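Local coordinates for protein toll (Drosophila melanogaster, PDB 4LXR) that serves as the receptor for the cleaved cytokine spaetzle C-106, triggering Toll signalling in innate immunity and in dorsal-ventral patterning of the embryo, at residues A[46-51]-A[70-75]; A[117-122]-A[141-146]; A[174-179]-A[198-203]. One frame throughout, in Å; residues are numbered along the deposited sequence.

Contact 1 (A[46-51]-A[70-75]); sequences DYVQIM and GEVDRV
Tyr47 and Val48 pair in parallel with Arg74 and Val75 near the N-terminal end of the leucine-rich-repeat solenoid. Val48 N donates to Arg74 O at 3.0 Å, while Asp46 O receives Arg74 N at 3.1 Å and, more weakly, Asp73 N. Asp46 and Tyr47 both face Gln43 of strand 38-43, a classic beta bulge, just where the parallel pairing with Arg74 begins.

Tyr47 and Arg74 share one face of the sheet and run side by side. The arginine chain turns at chi3 (79°), which swings NE out of the extended line, and NH1 comes to rest 3.5 Å above the tyrosine ring plane, offset toward the rim. The planes are 19° from parallel, so arginine can lay its flat end over the ring and still reach water.

On the buried other face the branched side chains of Val48 and Val75 lie together, Val48 CG1 touching Val75 CG2 at 3.7 Å. Val72, before the corner at Asp73, reaches in beside them with CG2 3.3 Å from Tyr47 N, and Ile97 packs against all three valines.

Asp46 and Arg74 meet through water, and Asp73 turns to the ligand: its OD1 bonds to Gly3 N of a spaetzle C-106 chain. Asp46 OD1 stays 4.4 Å from Arg74 NH2, well out of the guanidinium plane; instead, one water donates to Asp46 OD2 at 3.0 Å and accepts from Arg74 NH2 at 2.8 Å.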
loop_
_atom_site.group_PDB
_atom_site.type_symbol
_atom_site.label_atom_id
_atom_site.label_comp_id
_atom_site.label_asym_id
_atom_site.label_seq_id
_atom_site.Cartn_x
_atom_site.Cartn_y
_atom_site.Cartn_z
ATOM N N ASP A 46 2.347 39.061 -2.512
ATOM C CA ASP A 46 1.688 37.897 -3.101
ATOM C C ASP A 46 0.163 38.007 -3.048
ATOM O O ASP A 46 -0.506 38.128 -4.079
ATOM C CB ASP A 46 2.168 36.606 -2.425
ATOM C CG ASP A 46 1.675 35.348 -3.131
ATOM O OD1 ASP A 46 1.205 35.443 -4.284
ATOM O OD2 ASP A 46 1.773 34.253 -2.533
ATOM N N TYR A 47 -0.391 37.961 -1.845
ATOM C CA TYR A 47 -1.833 38.028 -1.715
ATOM C C TYR A 47 -2.292 38.573 -0.371
ATOM O O TYR A 47 -1.548 38.559 0.624
ATOM C CB TYR A 47 -2.452 36.658 -1.975
ATOM C CG TYR A 47 -2.374 35.698 -0.812
ATOM C CD1 TYR A 47 -1.220 34.960 -0.567
ATOM C CD2 TYR A 47 -3.469 35.508 0.029
ATOM C CE1 TYR A 47 -1.155 34.065 0.494
ATOM C CE2 TYR A 47 -3.409 34.624 1.094
ATOM C CZ TYR A 47 -2.251 33.910 1.321
ATOM O OH TYR A 47 -2.194 33.028 2.373
ATOM N N VAL A 48 -3.522 39.068 -0.354
ATOM C CA VAL A 48 -4.198 39.393 0.888
ATOM C C VAL A 48 -5.545 38.682 0.874
ATOM O O VAL A 48 -6.283 38.775 -0.103
ATOM C CB VAL A 48 -4.368 40.924 1.076
ATOM C CG1 VAL A 48 -5.027 41.567 -0.152
ATOM C CG2 VAL A 48 -5.170 41.227 2.331
ATOM N N GLN A 49 -5.841 37.924 1.928
ATOM C CA GLN A 49 -7.185 37.381 2.103
ATOM C C GLN A 49 -7.946 38.169 3.159
ATOM O O GLN A 49 -7.447 38.394 4.256
ATOM C CB GLN A 49 -7.175 35.890 2.467
ATOM C CG GLN A 49 -8.584 35.341 2.731
ATOM C CD GLN A 49 -8.624 33.884 3.175
ATOM O OE1 GLN A 49 -8.509 33.578 4.366
ATOM N NE2 GLN A 49 -8.818 32.980 2.222
ATOM N N ILE A 50 -9.147 38.621 2.819
ATOM C CA ILE A 50 -10.014 39.212 3.821
ATOM C C ILE A 50 -11.158 38.247 4.099
ATOM O O ILE A 50 -11.976 37.981 3.224
ATOM C CB ILE A 50 -10.560 40.576 3.386
ATOM C CG1 ILE A 50 -9.415 41.484 2.953
ATOM C CG2 ILE A 50 -11.337 41.220 4.519
ATOM C CD1 ILE A 50 -9.850 42.590 2.027
ATOM N N MET A 51 -11.173 37.686 5.308
ATOM C CA MET A 51 -12.248 36.799 5.725
ATOM C C MET A 51 -13.164 37.618 6.610
ATOM O O MET A 51 -12.724 38.192 7.600
ATOM C CB MET A 51 -11.700 35.575 6.462
ATOM C CG MET A 51 -12.753 34.734 7.183
ATOM S SD MET A 51 -13.663 33.586 6.123
ATOM C CE MET A 51 -12.317 32.588 5.482
ATOM N N GLY A 70 0.299 47.769 0.239
ATOM C CA GLY A 70 1.204 47.971 -0.881
ATOM C C GLY A 70 0.836 47.139 -2.095
ATOM O O GLY A 70 -0.294 46.652 -2.206
ATOM N N GLU A 71 1.774 46.973 -3.022
ATOM C CA GLU A 71 1.498 46.159 -4.200
ATOM C C GLU A 71 1.258 44.690 -3.849
ATOM O O GLU A 71 2.013 44.078 -3.099
ATOM C CB GLU A 71 2.598 46.282 -5.255
ATOM C CG GLU A 71 2.226 45.577 -6.567
ATOM C CD GLU A 71 3.136 45.940 -7.726
ATOM O OE1 GLU A 71 4.002 46.824 -7.555
ATOM O OE2 GLU A 71 2.979 45.339 -8.811
ATOM N N VAL A 72 0.194 44.121 -4.399
ATOM C CA VAL A 72 -0.112 42.731 -4.119
ATOM C C VAL A 72 -0.814 42.102 -5.331
ATOM O O VAL A 72 -1.596 42.765 -6.006
ATOM C CB VAL A 72 -0.925 42.618 -2.805
ATOM C CG1 VAL A 72 -2.404 42.987 -3.023
ATOM C CG2 VAL A 72 -0.775 41.253 -2.215
ATOM N N ASP A 73 -0.503 40.842 -5.627
ATOM C CA ASP A 73 -0.978 40.192 -6.856
ATOM C C ASP A 73 -2.459 39.805 -6.813
ATOM O O ASP A 73 -3.222 40.060 -7.752
ATOM C CB ASP A 73 -0.100 38.967 -7.176
ATOM C CG ASP A 73 -0.742 38.014 -8.188
ATOM O OD1 ASP A 73 -0.877 38.374 -9.376
ATOM O OD2 ASP A 73 -1.086 36.880 -7.794
ATOM N N ARG A 74 -2.857 39.206 -5.702
ATOM C CA ARG A 74 -4.173 38.623 -5.571
ATOM C C ARG A 74 -4.892 39.163 -4.325
ATOM O O ARG A 74 -4.325 39.184 -3.229
ATOM C CB ARG A 74 -4.036 37.096 -5.509
ATOM C CG ARG A 74 -5.358 36.351 -5.485
ATOM C CD ARG A 74 -5.169 34.840 -5.614
ATOM N NE ARG A 74 -4.775 34.228 -4.349
ATOM C CZ ARG A 74 -3.594 33.663 -4.126
ATOM N NH1 ARG A 74 -3.327 33.134 -2.936
ATOM N NH2 ARG A 74 -2.683 33.618 -5.097
ATOM N N VAL A 75 -6.131 39.622 -4.498
ATOM C CA VAL A 75 -6.978 39.937 -3.352
ATOM C C VAL A 75 -8.104 38.945 -3.337
ATOM O O VAL A 75 -8.808 38.788 -4.335
ATOM C CB VAL A 75 -7.593 41.335 -3.417
ATOM C CG1 VAL A 75 -8.548 41.545 -2.236
ATOM C CG2 VAL A 75 -6.518 42.383 -3.421
HETATM O O HOH W 1 -0.607 32.670 -3.496
HETATM O O HOH W 2 -0.734 34.998 -5.994
#

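Contact 2 (A[117-122]-A[141-146]); sequences QHLDRL and NLLTDM
Leu119 to Leu122 and Leu143 to Met146 each fold into a type II beta turn, 24 residues apart in sequence, and a type I turn from Asn141 to Thr144 runs into the second, without any hydrogen bond between the two segments. They are loops of consecutive turns of the leucine-rich-repeat solenoid, one following strand 102-106 and the other following strand 127-131. Each type II turn is closed by its own backbone bond, Leu122 N to Leu119 O and Met146 N to Leu143 O. The third positions, Arg121 and Asp145, both take a positive phi of 67°, as such a turn requires, and their side chains take no part in the contact.

What joins the loops is apolar. Leu119 does nearly all of its touching with one methyl, CD1, which sits among three neighbours: Leu143 CD2 at 3.9 Å, Leu142 CD1 at 4.1 Å and Met146 SD at 4.3 Å. The same methyl rests on the carbonyl Leu142 O, 3.7 Å away. Leu119 and Leu143 cross at a slant, each offering a single branch. Leucine suits these places because its forked end can bridge loops whose nearest CA atoms, Leu119 CA and Leu142 CA, are 7.7 Å apart.

On the first loop, His118 NE2 bonds to Gly84 O and Arg121 makes a salt bridge with Asp93, while Leu122 packs on Ala89; these tie it to helix 88-94 and the loop before it. On the second loop, Thr144 OG1 donates to Asn141 O at 2.7 Å, and Thr144 N reaches the same oxygen from the same face of its plane, so the side chain reinforces the type I turn.

Methionine adds a flexible reach: in Met146 a bend at chi3 (-74°) sets CE 3.5 Å from Leu122 O.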
loop_
_atom_site.group_PDB
_atom_site.type_symbol
_atom_site.label_atom_id
_atom_site.label_comp_id
_atom_site.label_asym_id
_atom_site.label_seq_id
_atom_site.Cartn_x
_atom_site.Cartn_y
_atom_site.Cartn_z
ATOM N N GLN A 117 -21.112 49.432 -10.553
ATOM C CA GLN A 117 -20.401 50.328 -9.634
ATOM C C GLN A 117 -19.377 49.616 -8.729
ATOM O O GLN A 117 -18.317 50.162 -8.420
ATOM C CB GLN A 117 -21.395 51.115 -8.776
ATOM C CG GLN A 117 -20.723 52.129 -7.854
ATOM C CD GLN A 117 -21.721 52.978 -7.087
ATOM O OE1 GLN A 117 -21.464 54.147 -6.787
ATOM N NE2 GLN A 117 -22.866 52.391 -6.763
ATOM N N HIS A 118 -19.676 48.386 -8.328
ATOM C CA HIS A 118 -18.766 47.648 -7.447
ATOM C C HIS A 118 -17.375 47.468 -8.045
ATOM O O HIS A 118 -16.393 47.286 -7.314
ATOM C CB HIS A 118 -19.380 46.305 -7.049
ATOM C CG HIS A 118 -20.543 46.438 -6.117
ATOM N ND1 HIS A 118 -21.606 45.561 -6.116
ATOM C CD2 HIS A 118 -20.815 47.361 -5.161
ATOM C CE1 HIS A 118 -22.471 45.922 -5.184
ATOM N NE2 HIS A 118 -22.017 47.010 -4.590
ATOM N N LEU A 119 -17.269 47.561 -9.367
ATOM C CA LEU A 119 -15.971 47.364 -10.009
ATOM C C LEU A 119 -15.330 48.656 -10.508
ATOM O O LEU A 119 -14.305 48.600 -11.184
ATOM C CB LEU A 119 -16.065 46.332 -11.146
ATOM C CG LEU A 119 -16.350 44.876 -10.755
ATOM C CD1 LEU A 119 -16.541 44.042 -12.007
ATOM C CD2 LEU A 119 -15.205 44.279 -9.892
ATOM N N ASP A 120 -15.925 49.811 -10.184
ATOM C CA ASP A 120 -15.295 51.100 -10.488
ATOM C C ASP A 120 -13.834 51.113 -9.996
ATOM O O ASP A 120 -13.536 50.584 -8.917
ATOM C CB ASP A 120 -16.056 52.259 -9.830
ATOM C CG ASP A 120 -17.397 52.576 -10.520
ATOM O OD1 ASP A 120 -17.710 52.006 -11.591
ATOM O OD2 ASP A 120 -18.142 53.425 -9.983
ATOM N N ARG A 121 -12.936 51.699 -10.794
ATOM C CA ARG A 121 -11.496 51.762 -10.493
ATOM C C ARG A 121 -10.749 50.405 -10.518
ATOM O O ARG A 121 -9.539 50.351 -10.294
ATOM C CB ARG A 121 -11.230 52.533 -9.187
ATOM C CG ARG A 121 -12.043 53.834 -9.075
ATOM C CD ARG A 121 -11.429 54.815 -8.059
ATOM N NE ARG A 121 -11.387 54.273 -6.696
ATOM C CZ ARG A 121 -12.412 54.312 -5.843
ATOM N NH1 ARG A 121 -13.572 54.858 -6.198
ATOM N NH2 ARG A 121 -12.285 53.808 -4.630
ATOM N N LEU A 122 -11.454 49.319 -10.822
ATOM C CA LEU A 122 -10.800 48.021 -10.975
ATOM C C LEU A 122 -10.746 47.524 -12.420
ATOM O O LEU A 122 -10.653 46.309 -12.661
ATOM C CB LEU A 122 -11.449 46.965 -10.063
ATOM C CG LEU A 122 -11.208 47.306 -8.586
ATOM C CD1 LEU A 122 -11.886 46.320 -7.643
ATOM C CD2 LEU A 122 -9.726 47.373 -8.322
ATOM N N ASN A 141 -24.481 44.568 -17.427
ATOM C CA ASN A 141 -23.459 45.601 -17.531
ATOM C C ASN A 141 -22.347 45.499 -16.470
ATOM O O ASN A 141 -21.510 46.405 -16.369
ATOM C CB ASN A 141 -24.081 47.007 -17.527
ATOM C CG ASN A 141 -24.543 47.440 -16.158
ATOM O OD1 ASN A 141 -24.742 46.616 -15.245
ATOM N ND2 ASN A 141 -24.735 48.746 -16.001
ATOM N N LEU A 142 -22.337 44.415 -15.692
ATOM C CA LEU A 142 -21.330 44.234 -14.624
ATOM C C LEU A 142 -19.896 44.512 -15.103
ATOM O O LEU A 142 -19.123 45.209 -14.429
ATOM C CB LEU A 142 -21.424 42.825 -14.006
ATOM C CG LEU A 142 -20.392 42.529 -12.901
ATOM C CD1 LEU A 142 -20.582 43.460 -11.690
ATOM C CD2 LEU A 142 -20.364 41.059 -12.474
ATOM N N LEU A 143 -19.556 44.015 -16.290
ATOM C CA LEU A 143 -18.159 43.996 -16.745
ATOM C C LEU A 143 -17.874 45.071 -17.780
ATOM O O LEU A 143 -17.009 44.920 -18.656
ATOM C CB LEU A 143 -17.791 42.601 -17.283
ATOM C CG LEU A 143 -17.941 41.468 -16.238
ATOM C CD1 LEU A 143 -17.780 40.111 -16.897
ATOM C CD2 LEU A 143 -16.934 41.639 -15.101
ATOM N N THR A 144 -18.604 46.173 -17.660
ATOM C CA THR A 144 -18.362 47.325 -18.506
ATOM C C THR A 144 -16.932 47.807 -18.334
ATOM O O THR A 144 -16.475 47.988 -17.219
ATOM C CB THR A 144 -19.343 48.475 -18.157
ATOM O OG1 THR A 144 -20.680 48.015 -18.383
ATOM C CG2 THR A 144 -19.044 49.743 -18.988
ATOM N N ASP A 145 -16.248 48.016 -19.459
ATOM C CA ASP A 145 -14.893 48.548 -19.493
ATOM C C ASP A 145 -13.825 47.631 -18.896
ATOM O O ASP A 145 -12.714 48.096 -18.632
ATOM C CB ASP A 145 -14.798 49.926 -18.822
ATOM C CG ASP A 145 -15.684 50.977 -19.488
ATOM O OD1 ASP A 145 -16.017 50.834 -20.691
ATOM O OD2 ASP A 145 -16.053 51.945 -18.781
ATOM N N MET A 146 -14.129 46.351 -18.682
ATOM C CA MET A 146 -13.111 45.439 -18.148
ATOM C C MET A 146 -12.244 44.924 -19.296
ATOM O O MET A 146 -12.160 43.707 -19.518
ATOM C CB MET A 146 -13.748 44.267 -17.385
ATOM C CG MET A 146 -14.579 44.679 -16.162
ATOM S SD MET A 146 -13.585 45.418 -14.839
ATOM C CE MET A 146 -12.740 43.983 -14.175
#

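Contact 3 (A[174-179]-A[198-203]); sequences SIEFGS and QLNLWS
The Trp202 indole is met over one face by Gly178, whose CA lies 3.7 Å above the ring plane and over its centre, a CH-pi contact. At the ring edge, in plane, is Glu176 OE1. Glycine suits this place because a CB would run straight into the indole. Phe177 has one ring face filled by Ile175 CG2, 3.5 Å above the centre.

The Glu176 carboxylate stands almost upright to the indole, the planes 87° apart. Its OE1 accepts Trp202 NE1 at 3.2 Å on the syn side and Asn200 ND2 at 2.9 Å from above the carboxylate plane, the two donors coming from opposite faces. OE1 also bonds to Tyr64 OH of a spaetzle C-106 chain, so this buried oxygen is held by several partners at once. The other oxygen, OE2, takes Gly178 N at 2.7 Å. A bend at chi2 (53°) starts this fold-back by placing CD. Asn200 OD1 in turn receives Gln198 NE2, and both residues bind the cytokine: Asn200 ND2 reaches Gln62 O of the same spaetzle chain.

Glu176 and Asn200 sit on, and Gly178 and Trp202 just after, the strands of the second and third leucine-rich repeats, parallel to within 6° in the inner sheet of the solenoid. Ile175 N to Gln198 O, Asn200 N to Ile175 O and Phe177 N to Asn200 O join them, and Ser179 N to Trp202 O continues the pairing beyond. On the opposite side of the sheet, facing the hydrophobic core, Ile175 CG2 packs on Leu199 CD1 at 4.0 Å. At the far end, Ser203 OG bonds to Asp227 and accepts from a water 2.9 Å away.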
loop_
_atom_site.group_PDB
_atom_site.type_symbol
_atom_site.label_atom_id
_atom_site.label_comp_id
_atom_site.label_asym_id
_atom_site.label_seq_id
_atom_site.Cartn_x
_atom_site.Cartn_y
_atom_site.Cartn_z
ATOM N N SER A 174 -9.961 33.044 -20.983
ATOM C CA SER A 174 -10.601 31.935 -20.287
ATOM C C SER A 174 -11.911 32.346 -19.660
ATOM O O SER A 174 -11.992 33.380 -19.005
ATOM C CB SER A 174 -9.688 31.370 -19.173
ATOM O OG SER A 174 -8.349 31.313 -19.644
ATOM N N ILE A 175 -12.915 31.497 -19.850
ATOM C CA ILE A 175 -14.220 31.657 -19.248
ATOM C C ILE A 175 -14.449 30.433 -18.397
ATOM O O ILE A 175 -14.310 29.303 -18.869
ATOM C CB ILE A 175 -15.341 31.694 -20.306
ATOM C CG1 ILE A 175 -15.479 33.103 -20.870
ATOM C CG2 ILE A 175 -16.676 31.244 -19.692
ATOM C CD1 ILE A 175 -16.311 33.187 -22.189
ATOM N N GLU A 176 -14.795 30.663 -17.139
ATOM C CA GLU A 176 -15.153 29.585 -16.254
ATOM C C GLU A 176 -16.583 29.860 -15.789
ATOM O O GLU A 176 -16.797 30.654 -14.868
ATOM C CB GLU A 176 -14.168 29.504 -15.068
ATOM C CG GLU A 176 -14.542 28.432 -13.994
ATOM C CD GLU A 176 -14.759 27.046 -14.608
ATOM O OE1 GLU A 176 -13.817 26.209 -14.564
ATOM O OE2 GLU A 176 -15.864 26.799 -15.156
ATOM N N PHE A 177 -17.557 29.236 -16.454
ATOM C CA PHE A 177 -18.971 29.359 -16.054
ATOM C C PHE A 177 -19.496 28.036 -15.549
ATOM O O PHE A 177 -20.708 27.816 -15.510
ATOM C CB PHE A 177 -19.851 29.827 -17.225
ATOM C CG PHE A 177 -19.627 31.263 -17.622
ATOM C CD1 PHE A 177 -18.947 32.133 -16.766
ATOM C CD2 PHE A 177 -20.104 31.748 -18.842
ATOM C CE1 PHE A 177 -18.724 33.479 -17.121
ATOM C CE2 PHE A 177 -19.875 33.097 -19.227
ATOM C CZ PHE A 177 -19.204 33.972 -18.347
ATOM N N GLY A 178 -18.575 27.143 -15.184
ATOM C CA GLY A 178 -18.951 25.846 -14.668
ATOM C C GLY A 178 -19.850 25.981 -13.448
ATOM O O GLY A 178 -19.704 26.915 -12.664
ATOM N N SER A 179 -20.795 25.061 -13.327
ATOM C CA SER A 179 -21.670 24.947 -12.164
ATOM C C SER A 179 -22.659 26.095 -12.037
ATOM O O SER A 179 -22.816 26.710 -10.980
ATOM C CB SER A 179 -20.866 24.752 -10.871
ATOM O OG SER A 179 -21.664 24.075 -9.915
ATOM N N GLN A 198 -10.117 29.212 -23.710
ATOM C CA GLN A 198 -10.719 28.192 -22.847
ATOM C C GLN A 198 -12.170 28.517 -22.506
ATOM O O GLN A 198 -12.480 29.586 -21.957
ATOM C CB GLN A 198 -9.889 27.990 -21.558
ATOM C CG GLN A 198 -10.365 26.824 -20.687
ATOM C CD GLN A 198 -10.328 25.480 -21.429
ATOM O OE1 GLN A 198 -9.352 25.174 -22.121
ATOM N NE2 GLN A 198 -11.418 24.708 -21.334
ATOM N N LEU A 199 -13.053 27.585 -22.839
ATOM C CA LEU A 199 -14.472 27.756 -22.624
ATOM C C LEU A 199 -14.969 26.653 -21.701
ATOM O O LEU A 199 -15.234 25.539 -22.152
ATOM C CB LEU A 199 -15.206 27.711 -23.976
ATOM C CG LEU A 199 -16.717 27.995 -23.952
ATOM C CD1 LEU A 199 -17.006 29.265 -23.169
ATOM C CD2 LEU A 199 -17.282 28.111 -25.384
ATOM N N ASN A 200 -15.068 26.948 -20.405
ATOM C CA ASN A 200 -15.579 25.981 -19.444
ATOM C C ASN A 200 -17.060 26.153 -19.136
ATOM O O ASN A 200 -17.476 27.181 -18.603
ATOM C CB ASN A 200 -14.767 26.022 -18.129
ATOM C CG ASN A 200 -13.529 25.162 -18.197
ATOM O OD1 ASN A 200 -13.218 24.617 -19.254
ATOM N ND2 ASN A 200 -12.807 25.038 -17.075
ATOM N N LEU A 201 -17.846 25.119 -19.424
ATOM C CA LEU A 201 -19.299 25.203 -19.295
ATOM C C LEU A 201 -19.838 23.980 -18.595
ATOM O O LEU A 201 -21.016 23.661 -18.743
ATOM C CB LEU A 201 -19.957 25.327 -20.668
ATOM C CG LEU A 201 -19.609 26.611 -21.435
ATOM C CD1 LEU A 201 -19.961 26.518 -22.931
ATOM C CD2 LEU A 201 -20.324 27.795 -20.795
ATOM N N TRP A 202 -18.986 23.309 -17.816
ATOM C CA TRP A 202 -19.379 22.040 -17.172
ATOM C C TRP A 202 -20.431 22.279 -16.100
ATOM O O TRP A 202 -20.544 23.396 -15.561
ATOM C CB TRP A 202 -18.149 21.311 -16.582
ATOM C CG TRP A 202 -17.298 22.204 -15.723
ATOM C CD1 TRP A 202 -16.351 23.093 -16.155
ATOM C CD2 TRP A 202 -17.330 22.319 -14.300
ATOM N NE1 TRP A 202 -15.775 23.744 -15.081
ATOM C CE2 TRP A 202 -16.368 23.286 -13.930
ATOM C CE3 TRP A 202 -18.065 21.689 -13.297
ATOM C CZ2 TRP A 202 -16.145 23.649 -12.605
ATOM C CZ3 TRP A 202 -17.831 22.042 -11.974
ATOM C CH2 TRP A 202 -16.879 23.005 -11.642
ATOM N N SER A 203 -21.207 21.237 -15.814
ATOM C CA SER A 203 -22.239 21.270 -14.769
ATOM C C SER A 203 -23.221 22.403 -15.005
ATOM O O SER A 203 -23.514 23.186 -14.101
ATOM C CB SER A 203 -21.625 21.385 -13.372
ATOM O OG SER A 203 -20.960 20.194 -13.001
HETATM O O HOH W 3 -20.961 21.008 -10.181
#

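All three contacts join neighbouring layers of the N-terminal part of the solenoid and come in series along the chain. Contacts 1 and 3 reach the same run of strands, with centres about 25 Å apart, and both meet spaetzle C-106: contact 1 through Asp73, Arg74 and Met51, contact 3 through polar side chains and Trp202, which touches both cytokine chains. Contact 2 belongs to the connecting loops instead, and no other protein chain touches it. Its centre is about 19 Å from that of contact 1 and about 21 Å from that of contact 3, and its nearest atoms come to about 8 and 6 Å of them without touching.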